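PDB 3RIQ: tailspike protein from Siphovirus 9NA, which probably recognises the lipopolysaccharide receptor on Salmonella for phage 9NA and cleaves it as an endorhamnosidase. Local coordinates for residues A[440-445]-A[454-459]; A[458-463]-A[472-477]. One frame throughout, in Å; residues are numbered along the deposited sequence.

Interaction 1 (A[440-445]-A[454-459])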
ATOM      1  N   THR A 440      -8.253 -10.060 -30.654  1.00 15.29           N
ATOM      2  CA  THR A 440      -9.435 -10.868 -30.410  1.00 16.03           C
ATOM      3  C   THR A 440     -10.126 -10.611 -29.081  1.00 15.31           C
ATOM      4  O   THR A 440      -9.486 -10.220 -28.104  1.00 14.99           O
ATOM      5  CB  THR A 440      -9.106 -12.382 -30.444  1.00 16.10           C
ATOM      6  OG1 THR A 440      -7.965 -12.651 -29.621  1.00 16.45           O
ATOM      7  CG2 THR A 440      -8.852 -12.888 -31.879  1.00 17.92           C
ATOM      8  N   LEU A 441     -11.442 -10.840 -29.071  1.00 15.30           N
ATOM      9  CA  LEU A 441     -12.205 -11.144 -27.856  1.00 15.47           C
ATOM     10  C   LEU A 441     -12.561 -12.623 -27.910  1.00 15.23           C
ATOM     11  O   LEU A 441     -13.233 -13.067 -28.866  1.00 16.48           O
ATOM     12  CB  LEU A 441     -13.528 -10.340 -27.811  1.00 15.60           C
ATOM     13  CG  LEU A 441     -14.616 -10.921 -26.855  1.00 17.87           C
ATOM     14  CD1 LEU A 441     -14.220 -10.776 -25.410  1.00 21.04           C
ATOM     15  CD2 LEU A 441     -15.954 -10.249 -27.098  1.00 21.20           C
ATOM     16  N   SER A 442     -12.119 -13.386 -26.902  1.00 14.83           N
ATOM     17  CA  SER A 442     -12.426 -14.811 -26.823  1.00 15.78           C
ATOM     18  C   SER A 442     -13.203 -15.071 -25.541  1.00 15.33           C
ATOM     19  O   SER A 442     -12.887 -14.456 -24.498  1.00 15.99           O
ATOM     20  CB  SER A 442     -11.163 -15.664 -26.835  1.00 16.83           C
ATOM     21  OG  SER A 442     -10.326 -15.343 -27.930  1.00 20.00           O
ATOM     22  N   MET A 443     -14.189 -15.965 -25.609  1.00 15.77           N
ATOM     23  CA  MET A 443     -14.989 -16.330 -24.426  1.00 16.02           C
ATOM     24  C   MET A 443     -14.974 -17.833 -24.277  1.00 16.16           C
ATOM     25  O   MET A 443     -15.286 -18.558 -25.235  1.00 15.85           O
ATOM     26  CB  MET A 443     -16.420 -15.792 -24.511  1.00 17.06           C
ATOM     27  CG  MET A 443     -16.441 -14.285 -24.808  1.00 17.95           C
ATOM     28  SD  MET A 443     -18.013 -13.509 -25.291  1.00 26.66           S
ATOM     29  CE  MET A 443     -19.080 -14.332 -24.254  1.00 22.61           C
ATOM     30  N   ARG A 444     -14.552 -18.284 -23.090  1.00 16.64           N
ATOM     31  CA  ARG A 444     -14.394 -19.733 -22.789  1.00 16.60           C
ATOM     32  C   ARG A 444     -15.255 -20.122 -21.569  1.00 16.34           C
ATOM     33  O   ARG A 444     -14.735 -20.310 -20.453  1.00 15.83           O
ATOM     34  CB  ARG A 444     -12.902 -20.114 -22.604  1.00 16.22           C
ATOM     35  CG  ARG A 444     -12.620 -21.645 -22.527  1.00 16.26           C
ATOM     36  CD  ARG A 444     -11.107 -21.969 -22.515  1.00 16.17           C
ATOM     37  NE  ARG A 444     -10.481 -21.409 -21.314  1.00 16.17           N
ATOM     38  CZ  ARG A 444     -10.479 -22.008 -20.119  1.00 15.61           C
ATOM     39  NH1 ARG A 444     -10.999 -23.241 -19.975  1.00 17.65           N
ATOM     40  NH2 ARG A 444      -9.952 -21.366 -19.072  1.00 16.91           N
ATOM     41  N   PRO A 445     -16.588 -20.224 -21.775  1.00 15.45           N
ATOM     42  CA  PRO A 445     -17.448 -20.856 -20.752  1.00 16.31           C
ATOM     43  C   PRO A 445     -17.161 -22.352 -20.611  1.00 16.69           C
ATOM     44  O   PRO A 445     -16.334 -22.906 -21.354  1.00 17.41           O
ATOM     45  CB  PRO A 445     -18.848 -20.636 -21.275  1.00 17.09           C
ATOM     46  CG  PRO A 445     -18.699 -20.570 -22.784  1.00 15.64           C
ATOM     47  CD  PRO A 445     -17.333 -19.886 -23.007  1.00 15.44           C
ATOM     48  N   SER A 454     -15.556 -20.811 -26.816  1.00 16.37           N
ATOM     49  CA  SER A 454     -16.826 -21.041 -27.500  1.00 16.53           C
ATOM     50  C   SER A 454     -17.154 -19.902 -28.480  1.00 16.21           C
ATOM     51  O   SER A 454     -17.978 -20.063 -29.378  1.00 17.25           O
ATOM     52  CB  SER A 454     -17.959 -21.204 -26.472  1.00 17.14           C
ATOM     53  OG  SER A 454     -17.888 -22.487 -25.824  1.00 16.75           O
ATOM     54  N   LEU A 455     -16.488 -18.759 -28.334  1.00 16.50           N
ATOM     55  CA  LEU A 455     -16.734 -17.592 -29.194  1.00 15.21           C
ATOM     56  C   LEU A 455     -15.422 -16.874 -29.424  1.00 15.52           C
ATOM     57  O   LEU A 455     -14.684 -16.649 -28.458  1.00 15.18           O
ATOM     58  CB  LEU A 455     -17.740 -16.645 -28.519  1.00 15.18           C
ATOM     59  CG  LEU A 455     -18.181 -15.352 -29.229  1.00 15.21           C
ATOM     60  CD1 LEU A 455     -19.543 -14.910 -28.685  1.00 15.91           C
ATOM     61  CD2 LEU A 455     -17.140 -14.213 -29.100  1.00 15.25           C
ATOM     62  N   VAL A 456     -15.120 -16.526 -30.672  1.00 15.73           N
ATOM     63  CA  VAL A 456     -14.003 -15.632 -30.968  1.00 15.25           C
ATOM     64  C   VAL A 456     -14.464 -14.536 -31.920  1.00 14.78           C
ATOM     65  O   VAL A 456     -15.019 -14.828 -33.001  1.00 15.38           O
ATOM     66  CB  VAL A 456     -12.815 -16.381 -31.626  1.00 15.81           C
ATOM     67  CG1 VAL A 456     -11.700 -15.395 -31.909  1.00 15.86           C
ATOM     68  CG2 VAL A 456     -12.325 -17.544 -30.740  1.00 15.73           C
ATOM     69  N   LEU A 457     -14.300 -13.285 -31.496  1.00 14.24           N
ATOM     70  CA  LEU A 457     -14.553 -12.099 -32.313  1.00 15.04           C
ATOM     71  C   LEU A 457     -13.191 -11.479 -32.681  1.00 15.02           C
ATOM     72  O   LEU A 457     -12.414 -11.158 -31.787  1.00 15.88           O
ATOM     73  CB  LEU A 457     -15.379 -11.088 -31.506  1.00 15.68           C
ATOM     74  CG  LEU A 457     -15.709  -9.717 -32.131  1.00 14.47           C
ATOM     75  CD1 LEU A 457     -16.711  -9.869 -33.313  1.00 15.55           C
ATOM     76  CD2 LEU A 457     -16.231  -8.731 -31.078  1.00 16.61           C
ATOM     77  N   THR A 458     -12.912 -11.313 -33.970  1.00 16.13           N
ATOM     78  CA  THR A 458     -11.582 -10.898 -34.425  1.00 16.10           C
ATOM     79  C   THR A 458     -11.655  -9.576 -35.182  1.00 15.59           C
ATOM     80  O   THR A 458     -12.544  -9.389 -36.039  1.00 16.69           O
ATOM     81  CB  THR A 458     -10.985 -11.963 -35.385  1.00 16.59           C
ATOM     82  OG1 THR A 458     -10.990 -13.246 -34.736  1.00 17.86           O
ATOM     83  CG2 THR A 458      -9.562 -11.592 -35.801  1.00 16.26           C
ATOM     84  N   ALA A 459     -10.738  -8.673 -34.856  1.00 15.61           N
ATOM     85  CA  ALA A 459     -10.484  -7.448 -35.624  1.00 15.41           C
ATOM     86  C   ALA A 459      -9.170  -7.685 -36.336  1.00 16.63           C
ATOM     87  O   ALA A 459      -8.142  -7.832 -35.669  1.00 16.50           O
ATOM     88  CB  ALA A 459     -10.314  -6.288 -34.666  1.00 16.14           C
TER
HETATM   89  O   HOH W   1     -15.520 -22.683 -24.243  1.00 18.63           O

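Interaction 2 (A[458-463]-A[472-477])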
ATOM      1  N   THR A 458     -12.912 -11.313 -33.970  1.00 16.13           N
ATOM      2  CA  THR A 458     -11.582 -10.898 -34.425  1.00 16.10           C
ATOM      3  C   THR A 458     -11.655  -9.576 -35.182  1.00 15.59           C
ATOM      4  O   THR A 458     -12.544  -9.389 -36.039  1.00 16.69           O
ATOM      5  CB  THR A 458     -10.985 -11.963 -35.385  1.00 16.59           C
ATOM      6  OG1 THR A 458     -10.990 -13.246 -34.736  1.00 17.86           O
ATOM      7  CG2 THR A 458      -9.562 -11.592 -35.801  1.00 16.26           C
ATOM      8  N   ALA A 459     -10.738  -8.673 -34.856  1.00 15.61           N
ATOM      9  CA  ALA A 459     -10.484  -7.448 -35.624  1.00 15.41           C
ATOM     10  C   ALA A 459      -9.170  -7.685 -36.336  1.00 16.63           C
ATOM     11  O   ALA A 459      -8.142  -7.832 -35.669  1.00 16.50           O
ATOM     12  CB  ALA A 459     -10.314  -6.288 -34.666  1.00 16.14           C
ATOM     13  N   ASP A 460      -9.179  -7.726 -37.673  1.00 18.04           N
ATOM     14  CA  ASP A 460      -7.953  -8.055 -38.397  1.00 19.26           C
ATOM     15  C   ASP A 460      -7.582  -6.905 -39.316  1.00 19.27           C
ATOM     16  O   ASP A 460      -8.254  -6.690 -40.335  1.00 18.93           O
ATOM     17  CB  ASP A 460      -8.165  -9.363 -39.186  1.00 20.83           C
ATOM     18  CG  ASP A 460      -6.915  -9.825 -39.928  1.00 23.75           C
ATOM     19  OD1 ASP A 460      -6.803 -11.052 -40.154  1.00 28.51           O
ATOM     20  OD2 ASP A 460      -6.054  -8.989 -40.286  1.00 26.65           O
ATOM     21  N   CYS A 461      -6.520  -6.172 -38.976  1.00 18.71           N
ATOM     22  CA  CYS A 461      -6.123  -4.998 -39.754  1.00 18.83           C
ATOM     23  C   CYS A 461      -5.309  -5.410 -40.961  1.00 19.70           C
ATOM     24  O   CYS A 461      -4.250  -6.019 -40.826  1.00 21.17           O
ATOM     25  CB  CYS A 461      -5.308  -4.031 -38.893  1.00 17.78           C
ATOM     26  SG  CYS A 461      -4.761  -2.557 -39.831  1.00 19.46           S
ATOM     27  N   GLN A 462      -5.854  -5.101 -42.140  1.00 20.36           N
ATOM     28  CA  GLN A 462      -5.235  -5.435 -43.416  1.00 21.19           C
ATOM     29  C   GLN A 462      -4.395  -4.312 -43.999  1.00 21.71           C
ATOM     30  O   GLN A 462      -3.423  -4.584 -44.741  1.00 22.90           O
ATOM     31  CB  GLN A 462      -6.317  -5.864 -44.426  1.00 22.09           C
ATOM     32  CG  GLN A 462      -6.956  -7.178 -44.073  1.00 24.34           C
ATOM     33  CD  GLN A 462      -5.971  -8.322 -44.172  1.00 28.83           C
ATOM     34  OE1 GLN A 462      -5.505  -8.650 -45.259  1.00 33.14           O
ATOM     35  NE2 GLN A 462      -5.622  -8.912 -43.029  1.00 30.84           N
ATOM     36  N   VAL A 463      -4.779  -3.070 -43.724  1.00 21.19           N
ATOM     37  CA  VAL A 463      -3.956  -1.892 -44.102  1.00 22.62           C
ATOM     38  C   VAL A 463      -3.814  -1.016 -42.851  1.00 22.32           C
ATOM     39  O   VAL A 463      -4.817  -0.523 -42.323  1.00 22.23           O
ATOM     40  CB  VAL A 463      -4.556  -1.097 -45.302  1.00 22.62           C
ATOM     41  CG1 VAL A 463      -3.743   0.189 -45.577  1.00 22.72           C
ATOM     42  CG2 VAL A 463      -4.619  -1.975 -46.602  1.00 23.89           C
ATOM     43  N   ILE A 472     -10.818  -6.548 -41.676  1.00 18.04           N
ATOM     44  CA  ILE A 472     -11.851  -7.571 -41.769  1.00 16.83           C
ATOM     45  C   ILE A 472     -12.327  -7.867 -40.343  1.00 16.00           C
ATOM     46  O   ILE A 472     -11.503  -7.942 -39.418  1.00 16.87           O
ATOM     47  CB  ILE A 472     -11.312  -8.863 -42.428  1.00 16.83           C
ATOM     48  CG1 ILE A 472     -10.719  -8.565 -43.809  1.00 21.45           C
ATOM     49  CG2 ILE A 472     -12.427  -9.886 -42.568  1.00 17.69           C
ATOM     50  CD1 ILE A 472      -9.936  -9.767 -44.390  1.00 25.93           C
ATOM     51  N   VAL A 473     -13.651  -7.954 -40.144  1.00 15.95           N
ATOM     52  CA  VAL A 473     -14.218  -8.353 -38.840  1.00 15.71           C
ATOM     53  C   VAL A 473     -14.729  -9.793 -38.970  1.00 16.07           C
ATOM     54  O   VAL A 473     -15.324 -10.152 -40.000  1.00 15.75           O
ATOM     55  CB  VAL A 473     -15.331  -7.365 -38.474  1.00 16.58           C
ATOM     56  CG1 VAL A 473     -16.243  -7.880 -37.306  1.00 16.46           C
ATOM     57  CG2 VAL A 473     -14.708  -5.999 -38.144  1.00 17.40           C
ATOM     58  N   LYS A 474     -14.514 -10.614 -37.955  1.00 15.94           N
ATOM     59  CA  LYS A 474     -14.892 -12.020 -38.001  1.00 16.09           C
ATOM     60  C   LYS A 474     -15.533 -12.410 -36.690  1.00 15.60           C
ATOM     61  O   LYS A 474     -15.158 -11.869 -35.623  1.00 16.05           O
ATOM     62  CB  LYS A 474     -13.680 -12.929 -38.230  1.00 17.40           C
ATOM     63  CG  LYS A 474     -12.789 -12.512 -39.367  1.00 18.39           C
ATOM     64  CD  LYS A 474     -11.486 -13.296 -39.317  1.00 21.65           C
ATOM     65  CE  LYS A 474     -10.570 -12.832 -40.420  1.00 26.68           C
ATOM     66  NZ  LYS A 474      -9.239 -13.520 -40.429  1.00 28.06           N
ATOM     67  N   LEU A 475     -16.453 -13.370 -36.735  1.00 15.45           N
ATOM     68  CA  LEU A 475     -17.075 -13.906 -35.520  1.00 15.92           C
ATOM     69  C   LEU A 475     -17.402 -15.369 -35.762  1.00 16.14           C
ATOM     70  O   LEU A 475     -18.016 -15.695 -36.795  1.00 15.93           O
ATOM     71  CB  LEU A 475     -18.352 -13.123 -35.163  1.00 15.22           C
ATOM     72  CG  LEU A 475     -19.185 -13.606 -33.961  1.00 14.62           C
ATOM     73  CD1 LEU A 475     -18.362 -13.570 -32.650  1.00 14.37           C
ATOM     74  CD2 LEU A 475     -20.515 -12.800 -33.808  1.00 16.00           C
ATOM     75  N   SER A 476     -16.980 -16.262 -34.859  1.00 16.23           N
ATOM     76  CA  SER A 476     -17.164 -17.704 -35.106  1.00 15.91           C
ATOM     77  C   SER A 476     -17.484 -18.486 -33.837  1.00 15.81           C
ATOM     78  O   SER A 476     -17.078 -18.093 -32.721  1.00 16.24           O
ATOM     79  CB  SER A 476     -15.918 -18.330 -35.791  1.00 16.15           C
ATOM     80  OG  SER A 476     -14.799 -18.280 -34.883  1.00 18.40           O
ATOM     81  N   ALA A 477     -18.241 -19.557 -34.027  1.00 16.93           N
ATOM     82  CA  ALA A 477     -18.510 -20.568 -33.004  1.00 16.63           C
ATOM     83  C   ALA A 477     -17.505 -21.723 -33.146  1.00 17.15           C
ATOM     84  O   ALA A 477     -16.507 -21.596 -33.860  1.00 17.77           O
ATOM     85  CB  ALA A 477     -19.963 -21.102 -33.142  1.00 16.77           C
TER
HETATM   86  O   HOH W   2      -7.653 -12.905 -38.485  1.00 32.79           O

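Interaction 1 (A[440-445]-A[454-459])
Met443 carries its CG anti to the carbonyl carbon (chi1 -52°) and Leu455 carries its CG anti to the backbone N (chi1 -179°); across the strand pair the two side chains run alongside each other from the same face of the sheet. Both methyls of Leu455, CD1 and CD2, reach the thioether, the SD of Met443 lying 4.0 Å from CD2 of Leu455. Leu441 and Leu457 share this face but meet at their stems, CB to CB at 4.2 Å. On the other face Thr440 sends CG2 across the pair, 3.6 Å from OG1 of Thr458, its direct neighbour, and also against CG1 of Val456 on the diagonal.

The backbones run antiparallel, at 177° between the short axes, as two strands of a beta hairpin in the antiparallel sheet that follows the right-handed beta-helix of this tailspike. Leu441 and Leu457 form a hydrogen-bonded pair: Leu457 N donates to Leu441 O at 2.8 Å, and Leu441 N returns a bond to Leu457 O. Met443 N bonds Leu455 O, but the return from Leu455 N to Met443 O is weak at 3.3 Å. The same Met443 O takes a shorter bond from Ser454 N, 2.8 Å; two residues, Ser454 and Leu455, thus stand opposite the single Met443, which makes this a classic beta bulge. Beyond it, CG of Pro445 packs 3.7 Å from OG of Ser454, and a water closes the mouth of the connecting loop, accepting from Ser454 OG and donating to Pro445 O. In the trimer, residues 441-444 pair in parallel with a strand of the second subunit, extending the sheet across the interface, while Leu457 packs on Leu455 of the third subunit.

Interaction 2 (A[458-463]-A[472-477])
Thr458 and Lys474 form a hydrogen-bonded antiparallel pair, as do Asp460 and Ile472, with the non-hydrogen-bonded pair Ala459 and Val473 between them and the short axes at 154°. This is the next beta hairpin of the antiparallel sheet, and four backbone bonds hold it, among them Thr458 N to Lys474 O at 2.8 Å and Ile472 N to Asp460 O at 2.9 Å. Val473 CA adds a CA-H...O contact to Thr458 O.

Thr458, Asp460, Ile472 and Lys474 put their side chains on one face. CB of Lys474 lies 4.0 Å from CB of Thr458, and from there the lysine chain, extended beyond CG, runs past CB of Thr458, with Lys474 CD 4.2 Å from it, to cross Asp460 obliquely. Its NZ forms a long salt bridge, a weak hydrogen bond by distance, with OD1 of Asp460 at 3.5 Å. A water bridges the same two atoms, donating to Asp460 OD1 and accepting from Lys474 NZ, each at 2.6 Å. The Lys474 side chain also touches Glu486 and Gln488 on strand 482-489, so it has neighbours on the strands flanking its own.

Ala459 and Val473 are on the other face, where Ala459 packs on Met443 of the third subunit and Val473 on Ser454 of that same subunit. Near the corner at Gln462, its CG, anti to the carbonyl carbon (chi1 -68°), stands 4.0 Å from CD1 of Ile472. After a bend at chi2 the amide of Gln462 bonds within its own segment: NE2 donates to OD2 of Asp460 at 2.8 Å, with the acceptor in the amide plane but the donor above the carboxylate plane.

How the interactions relate
Interaction 1 comes first along the chain and interaction 2 takes over on the same strand, 455-461, with Thr458 and Ala459 belonging to both; their centres are 11 Å apart. The order 438-444, 455-461, 470-479 is thus that of two successive antiparallel hairpins sharing a middle strand. The two contacts touch through a probable hydrogen bond between Val456 O and Ser476 N, 3.1 Å, while CD2 of Leu455 packs on CD1 of Leu475. Both contacts lie on the same side of the chain's centre, past the parallel coils of the beta-helix, and both touch neighbouring subunits, so this meandering sheet forms part of the subunit interface of the trimer.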